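Local atomic coordinates of CAG pathogenicity island protein 13 (Helicobacter pylori, PDB entry 2G3V), a protein that is of unknown function but is the CagS product of the Helicobacter pylori cag pathogenicity island, a locus associated with a type IV secretion system. Residues R74-I77 with K78-V82; E98-H101 with A102-E105; A167-T171 with I172-N176. One frame throughout, in Å; residues are numbered along the deposited sequence.

Contact 1: residues R74-I77 with K78-V82; sequences RAVI and KSIGV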
ATOM      1  N   ARG A  74     -12.165   2.751 -22.652  1.00  5.09           N
ATOM      2  CA  ARG A  74     -11.860   3.309 -23.967  1.00  7.04           C
ATOM      3  C   ARG A  74     -10.592   4.183 -23.982  1.00  5.84           C
ATOM      4  O   ARG A  74      -9.554   3.799 -24.499  1.00  6.30           O
ATOM      5  CB  ARG A  74     -13.046   4.169 -24.427  1.00  9.00           C
ATOM      6  CG  ARG A  74     -12.965   4.688 -25.854  1.00 10.27           C
ATOM      7  CD  ARG A  74     -13.751   5.984 -26.053  1.00 11.55           C
ATOM      8  NE  ARG A  74     -12.975   7.179 -25.724  1.00 13.44           N
ATOM      9  CZ  ARG A  74     -11.787   7.478 -26.245  1.00 12.33           C
ATOM     10  NH1 ARG A  74     -11.157   8.594 -25.889  1.00 11.72           N
ATOM     11  NH2 ARG A  74     -11.221   6.656 -27.113  1.00 13.27           N
ATOM     12  N   ALA A  75     -10.716   5.358 -23.383  1.00  4.78           N
ATOM     13  CA  ALA A  75      -9.691   6.406 -23.307  1.00  5.10           C
ATOM     14  C   ALA A  75      -8.421   6.045 -22.565  1.00  5.44           C
ATOM     15  O   ALA A  75      -7.353   6.558 -22.868  1.00  4.39           O
ATOM     16  CB  ALA A  75     -10.307   7.649 -22.670  1.00  2.83           C
ATOM     17  N   VAL A  76      -8.546   5.166 -21.579  1.00  6.17           N
ATOM     18  CA  VAL A  76      -7.396   4.766 -20.799  1.00  5.59           C
ATOM     19  C   VAL A  76      -6.365   4.032 -21.649  1.00  5.51           C
ATOM     20  O   VAL A  76      -5.168   4.291 -21.519  1.00  6.57           O
ATOM     21  CB  VAL A  76      -7.824   3.874 -19.612  1.00  7.67           C
ATOM     22  CG1 VAL A  76      -6.608   3.480 -18.798  1.00  6.05           C
ATOM     23  CG2 VAL A  76      -8.843   4.612 -18.740  1.00  5.27           C
ATOM     24  N   ILE A  77      -6.810   3.128 -22.519  1.00  5.28           N
ATOM     25  CA  ILE A  77      -5.859   2.394 -23.352  1.00  5.87           C
ATOM     26  C   ILE A  77      -5.173   3.290 -24.370  1.00  6.95           C
ATOM     27  O   ILE A  77      -4.064   2.999 -24.805  1.00  7.72           O
ATOM     28  CB  ILE A  77      -6.510   1.193 -24.081  1.00  4.46           C
ATOM     29  CG1 ILE A  77      -7.813   1.615 -24.755  1.00  6.24           C
ATOM     30  CG2 ILE A  77      -6.722   0.058 -23.103  1.00  4.35           C
ATOM     31  CD1 ILE A  77      -8.586   0.473 -25.413  1.00  5.09           C
ATOM     32  N   LYS A  78      -5.826   4.387 -24.735  1.00  8.46           N
ATOM     33  CA  LYS A  78      -5.262   5.333 -25.694  1.00  9.15           C
ATOM     34  C   LYS A  78      -4.379   6.356 -24.973  1.00  8.89           C
ATOM     35  O   LYS A  78      -3.226   6.586 -25.343  1.00  7.05           O
ATOM     36  CB  LYS A  78      -6.386   6.066 -26.442  1.00 11.36           C
ATOM     37  CG  LYS A  78      -7.263   5.150 -27.302  1.00 15.04           C
ATOM     38  CD  LYS A  78      -6.491   4.584 -28.495  1.00 16.84           C
ATOM     39  CE  LYS A  78      -7.249   3.453 -29.181  1.00 16.15           C
ATOM     40  NZ  LYS A  78      -7.321   2.231 -28.323  1.00 17.21           N
ATOM     41  N   SER A  79      -4.930   6.970 -23.934  1.00  9.49           N
ATOM     42  CA  SER A  79      -4.190   7.969 -23.186  1.00  9.93           C
ATOM     43  C   SER A  79      -3.042   7.392 -22.354  1.00  8.32           C
ATOM     44  O   SER A  79      -1.941   7.943 -22.332  1.00  8.47           O
ATOM     45  CB  SER A  79      -5.144   8.731 -22.270  1.00 10.31           C
ATOM     46  OG  SER A  79      -6.279   9.186 -22.985  1.00 13.87           O
ATOM     47  N   ILE A  80      -3.292   6.284 -21.668  1.00  6.71           N
ATOM     48  CA  ILE A  80      -2.263   5.701 -20.818  1.00  6.33           C
ATOM     49  C   ILE A  80      -1.669   4.387 -21.335  1.00  5.54           C
ATOM     50  O   ILE A  80      -0.459   4.255 -21.432  1.00  3.61           O
ATOM     51  CB  ILE A  80      -2.815   5.528 -19.385  1.00  6.78           C
ATOM     52  CG1 ILE A  80      -3.458   6.846 -18.937  1.00  7.86           C
ATOM     53  CG2 ILE A  80      -1.697   5.175 -18.408  1.00  5.98           C
ATOM     54  CD1 ILE A  80      -4.290   6.759 -17.671  1.00  6.30           C
ATOM     55  N   GLY A  81      -2.511   3.416 -21.666  1.00  8.41           N
ATOM     56  CA  GLY A  81      -1.990   2.150 -22.171  1.00  8.33           C
ATOM     57  C   GLY A  81      -1.610   1.144 -21.095  1.00  8.23           C
ATOM     58  O   GLY A  81      -1.155   1.510 -20.006  1.00  7.37           O
ATOM     59  N   VAL A  82      -1.790  -0.133 -21.409  1.00  8.62           N
ATOM     60  CA  VAL A  82      -1.480  -1.203 -20.474  1.00  8.92           C
ATOM     61  C   VAL A  82      -0.012  -1.244 -20.082  1.00  9.58           C
ATOM     62  O   VAL A  82       0.341  -1.730 -19.004  1.00 10.52           O
ATOM     63  CB  VAL A  82      -1.852  -2.565 -21.066  1.00  7.50           C
ATOM     64  CG1 VAL A  82      -3.338  -2.637 -21.289  1.00  6.84           C
ATOM     65  CG2 VAL A  82      -1.091  -2.791 -22.374  1.00  5.12           C
TER
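Ser79 meets Ala75 twice on a single acceptor. Its backbone N lies 2.7 Å from Ala75 O, nearly in line with the C=O, while Ser79 OG donates to the same Ala75 O at 2.8 Å from above the carbonyl plane. The hydroxyl gets there because OG stands beside its own backbone N (chi1 -50°), which bends it back along the helix. Lys78 N adds a weak third bond to that oxygen. One residue on, Val76 O is shared in a similar way: Ile80 N reaches it at 2.7 Å, tilted from the carbonyl plane, and Gly81 N at 2.8 Å, within the plane. The second of these spans five residues, a pi-type bond in the last turn, and with the positive phi of Gly81 (86°) it marks a glycine-terminated helix C-end. Gly81 has no CB to press on the carbonyl of Ile80 and so turns the chain here, serving at once as the N-cap residue of helix 82-105. Between the side chains, Val76 CG1 and Ile80 CD1 meet obliquely at 4.2 Å on the inner face. On the outer side, Ile77 and Lys78 run side by side, the lysine chain bent twice, though the placement of the Ile77 arm is uncertain. Lys78 CG lies obliquely to the Arg74 guanidinium, 4.2 Å from Arg74 NH2, and the two cationic ends stay apart, Arg74 NH2 and Lys78 NZ being separated by 6.0 Å. Farther out, Phe85 of helix 82-105 and Ile136 of helix 136-149 each touch both Val76 and Ile80, closing over their apolar side. At the other end of helix 73-79, Asp72 OD1 takes a hydrogen bond from Ala75 N.

Contact 2: residues E98-H101 with A102-E105; sequences ELLH and AIAE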
ATOM      1  N   GLU A  98       8.089  -6.318   0.283  1.00  8.87           N
ATOM      2  CA  GLU A  98       8.996  -5.777   1.302  1.00  7.72           C
ATOM      3  C   GLU A  98       8.241  -5.545   2.615  1.00  6.21           C
ATOM      4  O   GLU A  98       8.743  -5.883   3.686  1.00  5.02           O
ATOM      5  CB  GLU A  98       9.621  -4.461   0.815  1.00  8.29           C
ATOM      6  CG  GLU A  98      10.863  -4.029   1.578  1.00  9.12           C
ATOM      7  CD  GLU A  98      12.020  -5.002   1.385  1.00 12.15           C
ATOM      8  OE1 GLU A  98      12.343  -5.325   0.213  1.00 10.73           O
ATOM      9  OE2 GLU A  98      12.604  -5.436   2.401  1.00 10.99           O
ATOM     10  N   LEU A  99       7.043  -4.962   2.531  1.00  5.20           N
ATOM     11  CA  LEU A  99       6.217  -4.708   3.722  1.00  3.84           C
ATOM     12  C   LEU A  99       5.890  -6.039   4.410  1.00  3.90           C
ATOM     13  O   LEU A  99       5.996  -6.167   5.637  1.00  2.14           O
ATOM     14  CB  LEU A  99       4.913  -3.987   3.329  1.00  2.14           C
ATOM     15  CG  LEU A  99       3.737  -3.901   4.327  1.00  1.05           C
ATOM     16  CD1 LEU A  99       4.124  -3.090   5.558  1.00  1.05           C
ATOM     17  CD2 LEU A  99       2.537  -3.284   3.637  1.00  1.05           C
ATOM     18  N   LEU A 100       5.507  -7.027   3.608  1.00  2.51           N
ATOM     19  CA  LEU A 100       5.176  -8.350   4.128  1.00  3.37           C
ATOM     20  C   LEU A 100       6.360  -8.920   4.909  1.00  4.02           C
ATOM     21  O   LEU A 100       6.182  -9.496   5.980  1.00  5.04           O
ATOM     22  CB  LEU A 100       4.809  -9.281   2.972  1.00  4.02           C
ATOM     23  CG  LEU A 100       3.452  -9.979   2.939  1.00  3.53           C
ATOM     24  CD1 LEU A 100       2.422  -9.263   3.790  1.00  5.49           C
ATOM     25  CD2 LEU A 100       3.003 -10.057   1.493  1.00  2.89           C
ATOM     26  N   HIS A 101       7.571  -8.765   4.383  1.00  3.11           N
ATOM     27  CA  HIS A 101       8.751  -9.270   5.089  1.00  3.60           C
ATOM     28  C   HIS A 101       9.020  -8.458   6.341  1.00  2.91           C
ATOM     29  O   HIS A 101       9.411  -9.016   7.373  1.00  2.32           O
ATOM     30  CB  HIS A 101       9.985  -9.261   4.180  1.00  4.92           C
ATOM     31  CG  HIS A 101       9.948 -10.319   3.132  1.00  6.05           C
ATOM     32  ND1 HIS A 101       9.757 -11.648   3.436  1.00  7.11           N
ATOM     33  CD2 HIS A 101      10.034 -10.247   1.784  1.00  6.96           C
ATOM     34  CE1 HIS A 101       9.721 -12.352   2.319  1.00  6.39           C
ATOM     35  NE2 HIS A 101       9.886 -11.525   1.302  1.00  9.01           N
ATOM     36  N   ALA A 102       8.819  -7.143   6.241  1.00  3.25           N
ATOM     37  CA  ALA A 102       9.000  -6.251   7.382  1.00  4.17           C
ATOM     38  C   ALA A 102       8.124  -6.796   8.501  1.00  4.72           C
ATOM     39  O   ALA A 102       8.591  -6.992   9.626  1.00  3.74           O
ATOM     40  CB  ALA A 102       8.572  -4.839   7.023  1.00  5.72           C
ATOM     41  N   ILE A 103       6.864  -7.075   8.158  1.00  5.12           N
ATOM     42  CA  ILE A 103       5.879  -7.622   9.081  1.00  3.84           C
ATOM     43  C   ILE A 103       6.373  -8.936   9.708  1.00  5.08           C
ATOM     44  O   ILE A 103       6.277  -9.129  10.918  1.00  5.64           O
ATOM     45  CB  ILE A 103       4.514  -7.850   8.339  1.00  4.32           C
ATOM     46  CG1 ILE A 103       3.897  -6.492   7.973  1.00  1.05           C
ATOM     47  CG2 ILE A 103       3.537  -8.667   9.220  1.00  3.40           C
ATOM     48  CD1 ILE A 103       2.646  -6.562   7.115  1.00  1.05           C
ATOM     49  N   ALA A 104       6.909  -9.837   8.894  1.00  5.76           N
ATOM     50  CA  ALA A 104       7.414 -11.111   9.399  1.00  4.56           C
ATOM     51  C   ALA A 104       8.587 -10.938  10.372  1.00  3.95           C
ATOM     52  O   ALA A 104       8.550 -11.426  11.492  1.00  3.96           O
ATOM     53  CB  ALA A 104       7.841 -11.997   8.225  1.00  6.80           C
ATOM     54  N   GLU A 105       9.623 -10.242   9.919  1.00  4.39           N
ATOM     55  CA  GLU A 105      10.850  -9.983  10.678  1.00  4.64           C
ATOM     56  C   GLU A 105      10.740  -9.057  11.914  1.00  3.49           C
ATOM     57  O   GLU A 105      11.702  -8.916  12.676  1.00  1.75           O
ATOM     58  CB  GLU A 105      11.897  -9.432   9.700  1.00  8.37           C
ATOM     59  CG  GLU A 105      13.295  -9.163  10.263  1.00 12.52           C
ATOM     60  CD  GLU A 105      14.056 -10.432  10.637  1.00 14.46           C
ATOM     61  OE1 GLU A 105      14.009 -11.413   9.864  1.00 16.18           O
ATOM     62  OE2 GLU A 105      14.717 -10.444  11.698  1.00 15.59           O
TER
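Leu99 and Ile103 find each other through different first torsions. In Leu99, CG is anti to the backbone N (chi1 166°), which leans the side chain forward along the helix; in Ile103, CG1 lies beside the backbone N (chi1 -68°), which leans the ethyl arm back. The two branches therefore overlap obliquely, one helical turn apart: Ile103 CD1 rests 4.0 Å from Leu99 CG and 4.1 Å from Leu99 CD1. The same torsion brings Ile103 CG1 to 3.2 Å from Leu99 O, alongside the carbonyl that the backbone N of Ile103 also uses. Leu100 joins from the neighbouring position with a looser touch, Leu100 CD1 to Ile103 CD1 at 4.3 Å; its first two torsions are not staggered, so its exact pose carries less weight. Beneath the side chains the backbone is regular alpha-helix, each donor bonding four residues back: Ala102 N to Glu98 O, Ile103 N to Leu99 O at 2.8 Å, Ala104 N to Leu100 O at 3.0 Å, and Glu105 N to His101 O. The methyl of Ala102 tucks against the backbone, its CB 3.2 Å from Leu99 O. The apolar face belongs to the interior of this all-helical fold: Ile45 of helix 35-57 touches Leu99, Leu100 and Ile103, Ile42 adds to Ile103, and Phe109, Ile118 and Phe156 from loops press on Leu99. The last two turns of helix 82-105 are thus amphipathic, with the carbonyls of residues 98-101 each taken up by an amide four residues on, Leu99 and Ile103 buried against the interior, Leu100 at its margin against Ile45, and His101 and Glu105 on the exposed side.

Contact 3: residues A167-T171 with I172-N176; sequences ANLKT and IEQYN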
ATOM      1  N   ALA A 167      11.101  -3.920  18.660  1.00 15.41           N
ATOM      2  CA  ALA A 167      11.304  -5.057  19.545  1.00 15.00           C
ATOM      3  C   ALA A 167      10.954  -4.670  20.970  1.00 15.68           C
ATOM      4  O   ALA A 167      10.389  -5.467  21.712  1.00 16.69           O
ATOM      5  CB  ALA A 167      12.746  -5.531  19.464  1.00 14.15           C
ATOM      6  N   ASN A 168      11.268  -3.432  21.335  1.00 16.62           N
ATOM      7  CA  ASN A 168      11.011  -2.944  22.690  1.00 17.95           C
ATOM      8  C   ASN A 168       9.619  -2.380  22.953  1.00 18.32           C
ATOM      9  O   ASN A 168       9.193  -2.309  24.106  1.00 19.80           O
ATOM     10  CB  ASN A 168      12.065  -1.897  23.081  1.00 17.29           C
ATOM     11  CG  ASN A 168      13.355  -2.526  23.583  1.00 19.02           C
ATOM     12  OD1 ASN A 168      13.976  -3.341  22.896  1.00 18.05           O
ATOM     13  ND2 ASN A 168      13.765  -2.151  24.793  1.00 21.12           N
ATOM     14  N   LEU A 169       8.906  -1.982  21.904  1.00 17.91           N
ATOM     15  CA  LEU A 169       7.575  -1.415  22.094  1.00 16.16           C
ATOM     16  C   LEU A 169       6.826  -2.163  23.174  1.00 15.06           C
ATOM     17  O   LEU A 169       6.840  -3.391  23.207  1.00 14.56           O
ATOM     18  CB  LEU A 169       6.774  -1.460  20.797  1.00 16.14           C
ATOM     19  CG  LEU A 169       7.130  -0.379  19.793  1.00 16.60           C
ATOM     20  CD1 LEU A 169       6.278  -0.544  18.549  1.00 17.31           C
ATOM     21  CD2 LEU A 169       6.900   0.985  20.429  1.00 19.59           C
ATOM     22  N   LYS A 170       6.177  -1.419  24.061  1.00 14.24           N
ATOM     23  CA  LYS A 170       5.418  -2.029  25.139  1.00 14.42           C
ATOM     24  C   LYS A 170       3.989  -1.512  25.231  1.00 13.75           C
ATOM     25  O   LYS A 170       3.062  -2.291  25.471  1.00 13.22           O
ATOM     26  CB  LYS A 170       6.127  -1.805  26.480  1.00 17.59           C
ATOM     27  CG  LYS A 170       7.415  -2.629  26.675  1.00 20.31           C
ATOM     28  CD  LYS A 170       7.117  -4.122  26.800  1.00 20.57           C
ATOM     29  CE  LYS A 170       8.394  -4.912  27.048  1.00 22.29           C
ATOM     30  NZ  LYS A 170       8.138  -6.368  27.253  1.00 23.02           N
ATOM     31  N   THR A 171       3.798  -0.208  25.036  1.00 12.26           N
ATOM     32  CA  THR A 171       2.460   0.362  25.136  1.00 11.27           C
ATOM     33  C   THR A 171       2.115   1.313  24.006  1.00 10.03           C
ATOM     34  O   THR A 171       2.999   1.847  23.341  1.00  9.64           O
ATOM     35  CB  THR A 171       2.300   1.150  26.448  1.00 12.72           C
ATOM     36  OG1 THR A 171       3.223   2.252  26.451  1.00 12.85           O
ATOM     37  CG2 THR A 171       2.570   0.259  27.653  1.00 11.49           C
ATOM     38  N   ILE A 172       0.820   1.531  23.810  1.00  9.72           N
ATOM     39  CA  ILE A 172       0.342   2.462  22.789  1.00 10.84           C
ATOM     40  C   ILE A 172       0.750   3.881  23.163  1.00 11.31           C
ATOM     41  O   ILE A 172       0.747   4.780  22.331  1.00 14.16           O
ATOM     42  CB  ILE A 172      -1.197   2.482  22.689  1.00 11.23           C
ATOM     43  CG1 ILE A 172      -1.800   2.228  24.079  1.00  9.30           C
ATOM     44  CG2 ILE A 172      -1.664   1.538  21.595  1.00  8.87           C
ATOM     45  CD1 ILE A 172      -3.035   3.070  24.376  1.00  8.43           C
ATOM     46  N   GLU A 173       1.074   4.079  24.431  1.00 11.48           N
ATOM     47  CA  GLU A 173       1.473   5.384  24.904  1.00 11.65           C
ATOM     48  C   GLU A 173       2.787   5.767  24.229  1.00 11.90           C
ATOM     49  O   GLU A 173       2.875   6.798  23.572  1.00 12.83           O
ATOM     50  CB  GLU A 173       1.648   5.358  26.426  1.00 13.60           C
ATOM     51  CG  GLU A 173       0.546   4.625  27.202  1.00 14.25           C
ATOM     52  CD  GLU A 173      -0.837   5.205  26.983  1.00 14.25           C
ATOM     53  OE1 GLU A 173      -0.935   6.371  26.533  1.00 12.54           O
ATOM     54  OE2 GLU A 173      -1.828   4.495  27.276  1.00 14.81           O
ATOM     55  N   GLN A 174       3.814   4.936  24.393  1.00 11.82           N
ATOM     56  CA  GLN A 174       5.101   5.226  23.776  1.00 11.63           C
ATOM     57  C   GLN A 174       4.918   5.391  22.270  1.00 11.12           C
ATOM     58  O   GLN A 174       5.325   6.394  21.687  1.00 11.61           O
ATOM     59  CB  GLN A 174       6.114   4.105  24.072  1.00 11.38           C
ATOM     60  CG  GLN A 174       7.316   4.037  23.094  1.00 13.97           C
ATOM     61  CD  GLN A 174       8.142   5.331  23.017  1.00 14.27           C
ATOM     62  OE1 GLN A 174       7.618   6.412  22.732  1.00 14.26           O
ATOM     63  NE2 GLN A 174       9.443   5.215  23.265  1.00 15.75           N
ATOM     64  N   TYR A 175       4.286   4.410  21.644  1.00 10.02           N
ATOM     65  CA  TYR A 175       4.080   4.460  20.210  1.00 10.13           C
ATOM     66  C   TYR A 175       3.447   5.771  19.772  1.00 11.08           C
ATOM     67  O   TYR A 175       3.946   6.443  18.871  1.00  9.62           O
ATOM     68  CB  TYR A 175       3.195   3.303  19.773  1.00  9.75           C
ATOM     69  CG  TYR A 175       3.160   3.117  18.287  1.00 10.40           C
ATOM     70  CD1 TYR A 175       4.315   2.769  17.581  1.00  9.79           C
ATOM     71  CD2 TYR A 175       1.990   3.319  17.578  1.00  9.33           C
ATOM     72  CE1 TYR A 175       4.291   2.633  16.198  1.00 11.38           C
ATOM     73  CE2 TYR A 175       1.953   3.187  16.197  1.00 10.80           C
ATOM     74  CZ  TYR A 175       3.097   2.850  15.515  1.00 10.17           C
ATOM     75  OH  TYR A 175       3.055   2.767  14.149  1.00 12.87           O
ATOM     76  N   ASN A 176       2.342   6.135  20.414  1.00 12.95           N
ATOM     77  CA  ASN A 176       1.640   7.365  20.057  1.00 14.23           C
ATOM     78  C   ASN A 176       2.496   8.611  20.136  1.00 14.68           C
ATOM     79  O   ASN A 176       2.267   9.555  19.386  1.00 15.19           O
ATOM     80  CB  ASN A 176       0.386   7.555  20.916  1.00 14.87           C
ATOM     81  CG  ASN A 176      -0.744   6.640  20.493  1.00 15.82           C
ATOM     82  OD1 ASN A 176      -0.932   6.393  19.304  1.00 15.49           O
ATOM     83  ND2 ASN A 176      -1.508   6.145  21.459  1.00 16.06           N
TER
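The phenol ring of Tyr175 is met obliquely by Leu169, whose CD1 methyl comes to 4.0 Å from Tyr175 CD1. The other leucine branch crosses Gln174 at about a right angle, Leu169 CD2 lying 4.1 Å from Gln174 CG, so the aliphatic part of the glutamine makes the touch while its flat amide bends away. The ring is placed by Tyr175 CG standing anti to the backbone N (chi1 -168°). These contacts span the turn at 169-171 that joins helix 160-168 to helix 172-180. Thr171 is the N-cap of the second helix. Its OG1 sits between the backbone N and the carbonyl carbon (chi1 63°), where it accepts a straight but long, weak bond from Gln174 N at 3.4 Å. Thr171 O takes another weak bond, from Tyr175 N at 3.3 Å. Around the apolar side, loop residues Asn108 and Phe111 touch Leu169, and Ser112 touches Tyr175. The threonine thus gives one of the helix's first amides a side-chain acceptor, though only weakly, where no preceding turn supplies a carbonyl, while Leu169 packs its methyls on Tyr175 and Gln174 from across the turn.

In the fold
All three contacts are local, within or next to helices of one all-helical chain, in series along the sequence. Contact 1 closes helix 73-79 and runs straight into helix 82-105, whose far end holds contact 2; that long helix separates their centres by 34 Å, on opposite sides of the chain's centre. Contact 3, the turn between helices 160-168 and 172-180, comes last and lies near contact 2, with centres 19 Å and nearest atoms about 8 Å apart, yet without touching. Contacts 1 and 3 are 47 Å apart between centres. They thus sample a helix C-end, the last turns of a long helix and a helix N-cap along an elongated molecule.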